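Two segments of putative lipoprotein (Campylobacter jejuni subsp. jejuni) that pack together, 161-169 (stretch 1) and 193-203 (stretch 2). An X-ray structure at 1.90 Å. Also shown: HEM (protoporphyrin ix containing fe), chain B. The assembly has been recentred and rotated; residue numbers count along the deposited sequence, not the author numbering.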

# COMPACT_ATOMS: atom_id res chain seq x y z
N VAL A 161 -0.30 15.59 23.85
CA VAL A 161 -0.18 14.22 24.36
C VAL A 161 -0.37 13.14 23.29
O VAL A 161 0.05 12.00 23.49
N SER A 162 -1.02 13.48 22.18
CA SER A 162 -1.36 12.45 21.21
C SER A 162 -0.26 12.15 20.19
O SER A 162 -0.31 11.12 19.54
N THR A 163 0.72 13.04 20.07
CA THR A 163 1.73 12.93 19.00
C THR A 163 3.15 12.79 19.54
O THR A 163 4.11 13.06 18.81
N THR A 164 3.29 12.40 20.80
CA THR A 164 4.62 12.27 21.42
C THR A 164 5.44 11.20 20.73
O THR A 164 4.88 10.28 20.12
N ASN A 165 6.77 11.28 20.86
CA ASN A 165 7.63 10.25 20.29
C ASN A 165 7.32 8.90 20.88
O ASN A 165 7.41 7.89 20.20
N GLU A 166 6.95 8.90 22.16
CA GLU A 166 6.64 7.68 22.89
C GLU A 166 5.43 7.00 22.26
O GLU A 166 5.44 5.80 22.01
N VAL A 167 4.37 7.76 22.01
CA VAL A 167 3.18 7.21 21.31
C VAL A 167 3.53 6.68 19.91
O VAL A 167 3.17 5.53 19.55
N LYS A 168 4.22 7.51 19.13
CA LYS A 168 4.64 7.15 17.76
C LYS A 168 5.50 5.90 17.72
O LYS A 168 5.33 5.08 16.83
N LYS A 169 6.42 5.76 18.68
CA LYS A 169 7.27 4.55 18.74
C LYS A 169 6.46 3.31 19.11
O LYS A 169 6.68 2.23 18.57
N LEU A 193 2.92 4.49 7.81
CA LEU A 193 1.82 3.77 8.41
C LEU A 193 1.50 4.32 9.82
O LEU A 193 0.33 4.41 10.19
N VAL A 194 2.54 4.70 10.57
CA VAL A 194 2.35 5.35 11.88
C VAL A 194 1.60 6.67 11.71
O VAL A 194 0.62 6.91 12.43
N GLU A 195 2.03 7.51 10.76
CA GLU A 195 1.37 8.78 10.51
C GLU A 195 -0.08 8.62 10.08
O GLU A 195 -0.93 9.43 10.50
N ILE A 196 -0.36 7.58 9.29
CA ILE A 196 -1.73 7.25 8.88
C ILE A 196 -2.62 6.84 10.06
O ILE A 196 -3.79 7.25 10.12
N GLN A 197 -2.08 6.02 10.96
CA GLN A 197 -2.80 5.66 12.22
C GLN A 197 -3.11 6.90 13.04
O GLN A 197 -4.25 7.08 13.51
N GLN A 198 -2.12 7.75 13.19
CA GLN A 198 -2.23 9.00 13.95
C GLN A 198 -3.33 9.91 13.38
O GLN A 198 -4.15 10.47 14.13
N PHE A 199 -3.32 10.05 12.05
CA PHE A 199 -4.37 10.80 11.35
C PHE A 199 -5.77 10.19 11.49
O PHE A 199 -6.73 10.95 11.65
N LYS A 200 -5.89 8.85 11.40
CA LYS A 200 -7.17 8.15 11.58
C LYS A 200 -7.70 8.44 12.97
O LYS A 200 -8.86 8.77 13.15
N ASP A 201 -6.81 8.35 13.96
CA ASP A 201 -7.15 8.60 15.37
C ASP A 201 -7.63 10.03 15.62
O ASP A 201 -8.62 10.25 16.34
N ARG A 202 -6.99 10.98 14.95
CA ARG A 202 -7.32 12.39 15.04
C ARG A 202 -8.72 12.66 14.47
O ARG A 202 -9.51 13.36 15.10
N ARG A 203 -9.00 12.08 13.31
CA ARG A 203 -10.30 12.25 12.64
C ARG A 203 -11.43 11.62 13.44
O ARG A 203 -12.42 12.31 13.70

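This is a small, largely polar contact in which one side of a helix, 193-203, meets the loop and first helical turn of 161-169, with 318 Å² buried over both sides. The axes of helices 165-169 and 193-203 stay 10.8 Å apart at closest and run at 112° to each other. Side chains of stretch 2 meet both side chains and backbone oxygens of stretch 1.

Val194, Gln198 and Arg202 follow one another at four-residue intervals along stretch 2, so they line the same side of the helix. Glu195 adds to this row from its flank.

Gln198 is the centre of the contact and gives up the most area. Its CA-to-CB bond points toward stretch 1, with chi1 m and chi2 between wells at -101°. Its side chain lies among Ser162, Thr163, Val167 and Lys168. The amide is probably turned over in the model, so the identity of its two end atoms is uncertain. Gln198 OE1, as modelled, lies 2.9 Å from Ser162 O; with the amide turned back, this may be a hydrogen bond.

The clear polar link is at the Arg202 end. Ser162 points toward stretch 2 with chi1 p, and Arg202 NH2 donates to Ser162 OG at 2.8 Å. Arg202 starts sideways, but with chi1 t, chi2 p and chi3 p its end comes nearer to stretch 1. Its guanidinium also has hydrogen bonds elsewhere in the structure. Thr163, chi1 p, adds a methyl contact, with Thr163 CG2 3.7 Å from Arg202 NH2.

Lys168 covers the other end. It leaves sideways with chi1 m and is extended from chi2 to chi4, all t. This carries Lys168 CE to 3.2 Å from Glu195 OE1. Glu195, m at chi1 and chi2, also leaves sideways, but its end comes nearer. The opposite charges are near each other without forming a salt bridge: Lys168 NZ is 4.1 Å from Glu195 OE1. Lys168 NZ instead makes a weak hydrogen bond to Thr163 O, 3.3 Å away, within its own stretch.

Apolar packing is modest. Val194 points toward stretch 1 with chi1 t, placing Val194 CG1 4.1 Å from Lys168 CG. The same methyl, Val194 CG1, also meets a backbone oxygen, Lys168 O, at 3.8 Å. Val167, also t, contributes little area.

Thr164 points away and caps the helix: Val167 N donates to Thr164 OG1 at 3.0 Å. Heme lies outside this contact. Leu193 CD1 approaches HEM CMC at 3.5 Å; Leu193 does not touch stretch 1.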

# COMPACT_ATOMS: atom_id res chain seq x y z
CB VAL A 161 -1.13 13.91 25.54
CG1 VAL A 161 -0.86 14.89 26.73
CG2 VAL A 161 -2.59 13.93 25.09
CB SER A 162 -2.67 12.80 20.45
OG SER A 162 -2.49 13.92 19.63
CB THR A 163 1.69 14.15 18.07
OG1 THR A 163 1.71 15.33 18.88
CG2 THR A 163 0.41 14.15 17.24
CB THR A 164 4.53 11.86 22.91
OG1 THR A 164 4.01 10.53 23.01
CG2 THR A 164 3.66 12.81 23.71
CB ASN A 165 9.12 10.57 20.50
CG ASN A 165 9.51 11.88 19.88
OD1 ASN A 165 9.04 12.22 18.79
ND2 ASN A 165 10.35 12.64 20.57
CB GLU A 166 6.38 8.02 24.36
CG GLU A 166 6.25 6.84 25.32
CD GLU A 166 5.81 7.25 26.75
OE1 GLU A 166 5.87 8.45 27.11
OE2 GLU A 166 5.39 6.35 27.52
CB VAL A 167 2.06 8.28 21.25
CG1 VAL A 167 0.93 7.82 20.29
CG2 VAL A 167 1.52 8.55 22.70
CB LYS A 168 5.36 8.30 17.07
CG LYS A 168 4.44 9.39 16.61
CD LYS A 168 5.22 10.56 16.08
CE LYS A 168 4.28 11.59 15.46
NZ LYS A 168 4.85 12.96 15.58
CB LYS A 169 8.42 4.73 19.74
CG LYS A 169 9.56 3.73 19.53
CD LYS A 169 9.41 2.53 20.44
CE LYS A 169 10.77 1.80 20.63
NZ LYS A 169 11.62 1.83 19.39
CB LEU A 193 2.10 2.27 8.46
CG LEU A 193 2.27 1.53 7.12
CD1 LEU A 193 2.30 0.00 7.33
CD2 LEU A 193 1.21 1.90 6.09
CB VAL A 194 3.68 5.59 12.63
CG1 VAL A 194 3.45 6.44 13.88
CG2 VAL A 194 4.32 4.26 13.02
CB GLU A 195 2.14 9.66 9.52
CG GLU A 195 3.41 10.28 10.16
CD GLU A 195 3.14 10.91 11.53
OE1 GLU A 195 3.73 10.47 12.56
OE2 GLU A 195 2.34 11.87 11.59
CB ILE A 196 -1.77 6.15 7.78
CG1 ILE A 196 -1.32 6.74 6.44
CG2 ILE A 196 -3.19 5.58 7.60
CD1 ILE A 196 -0.82 5.67 5.49
CB GLN A 197 -2.00 4.66 13.05
CG GLN A 197 -2.77 4.06 14.20
CD GLN A 197 -3.52 2.79 13.88
OE1 GLN A 197 -4.01 2.09 14.78
NE2 GLN A 197 -3.64 2.48 12.61
CB GLN A 198 -0.88 9.74 13.96
CG GLN A 198 0.19 9.09 14.87
CD GLN A 198 0.33 9.81 16.19
OE1 GLN A 198 -0.30 9.44 17.20
NE2 GLN A 198 1.13 10.86 16.20
CB PHE A 199 -4.02 10.97 9.86
CG PHE A 199 -3.21 12.20 9.55
CD1 PHE A 199 -1.82 12.14 9.46
CD2 PHE A 199 -3.84 13.41 9.30
CE1 PHE A 199 -1.07 13.28 9.17
CE2 PHE A 199 -3.09 14.56 9.00
CZ PHE A 199 -1.70 14.48 8.93
CB LYS A 200 -7.01 6.62 11.44
CG LYS A 200 -6.80 6.11 9.99
CD LYS A 200 -6.47 4.63 9.95
CE LYS A 200 -6.63 4.07 8.52
NZ LYS A 200 -6.18 2.66 8.50
CB ASP A 201 -5.94 8.24 16.23
CG ASP A 201 -5.78 6.74 16.37
OD1 ASP A 201 -6.78 6.00 16.13
OD2 ASP A 201 -4.66 6.27 16.70
CB ARG A 202 -6.27 13.22 14.30
CG ARG A 202 -6.47 14.73 14.39
CD ARG A 202 -6.48 15.22 15.84
NE ARG A 202 -5.23 14.95 16.58
CZ ARG A 202 -4.17 15.76 16.59
NH1 ARG A 202 -4.17 16.90 15.88
NH2 ARG A 202 -3.10 15.44 17.30
CB ARG A 203 -10.28 11.64 11.23
CG ARG A 203 -11.69 11.52 10.57
CD ARG A 203 -12.32 12.87 10.31
NE ARG A 203 -11.44 13.73 9.50
CZ ARG A 203 -11.30 13.64 8.16
NH1 ARG A 203 -11.97 12.76 7.44
NH2 ARG A 203 -10.46 14.47 7.56
CHA HEM B . 4.30 0.85 -2.50
CHB HEM B . 0.15 3.15 -1.28
CHC HEM B . -0.25 0.55 2.79
CHD HEM B . 3.83 -1.83 1.56
C1A HEM B . 3.22 1.72 -2.51
C2A HEM B . 2.96 2.76 -3.50
C3A HEM B . 1.82 3.38 -3.16
C4A HEM B . 1.30 2.77 -1.95
CMA HEM B . 1.13 4.54 -3.91
CAA HEM B . 3.86 3.07 -4.73
CBA HEM B . 3.63 2.05 -5.84
CGA HEM B . 4.83 1.85 -6.77
O1A HEM B . 5.68 2.78 -6.91
O2A HEM B . 4.93 0.75 -7.38
C1B HEM B . -0.28 2.74 -0.03
C2B HEM B . -1.31 3.36 0.80
C3B HEM B . -1.42 2.65 1.93
C4B HEM B . -0.47 1.54 1.86
CMB HEM B . -2.11 4.63 0.43
CAB HEM B . -2.41 2.97 3.09
CBB HEM B . -2.57 2.13 4.12
C1C HEM B . 0.81 -0.34 2.80
C2C HEM B . 1.06 -1.35 3.80
C3C HEM B . 2.18 -2.01 3.46
C4C HEM B . 2.68 -1.43 2.22
CMC HEM B . 0.18 -1.62 5.04
CAC HEM B . 2.84 -3.18 4.23
CBC HEM B . 2.15 -4.28 4.54
C1D HEM B . 4.36 -1.37 0.38
C2D HEM B . 5.55 -1.88 -0.27
C3D HEM B . 5.71 -1.05 -1.55
C4D HEM B . 4.59 -0.12 -1.55
CMD HEM B . 6.46 -3.03 0.23
CAD HEM B . 6.83 -1.19 -2.61
CBD HEM B . 6.18 -1.40 -3.98
CGD HEM B . 6.66 -2.69 -4.61
O1D HEM B . 5.88 -3.67 -4.63
O2D HEM B . 7.82 -2.73 -5.10
NA HEM B . 2.19 1.77 -1.57
NB HEM B . 0.20 1.64 0.66
NC HEM B . 1.82 -0.42 1.84
ND HEM B . 3.85 -0.34 -0.40
FE HEM B . 2.09 0.78 0.27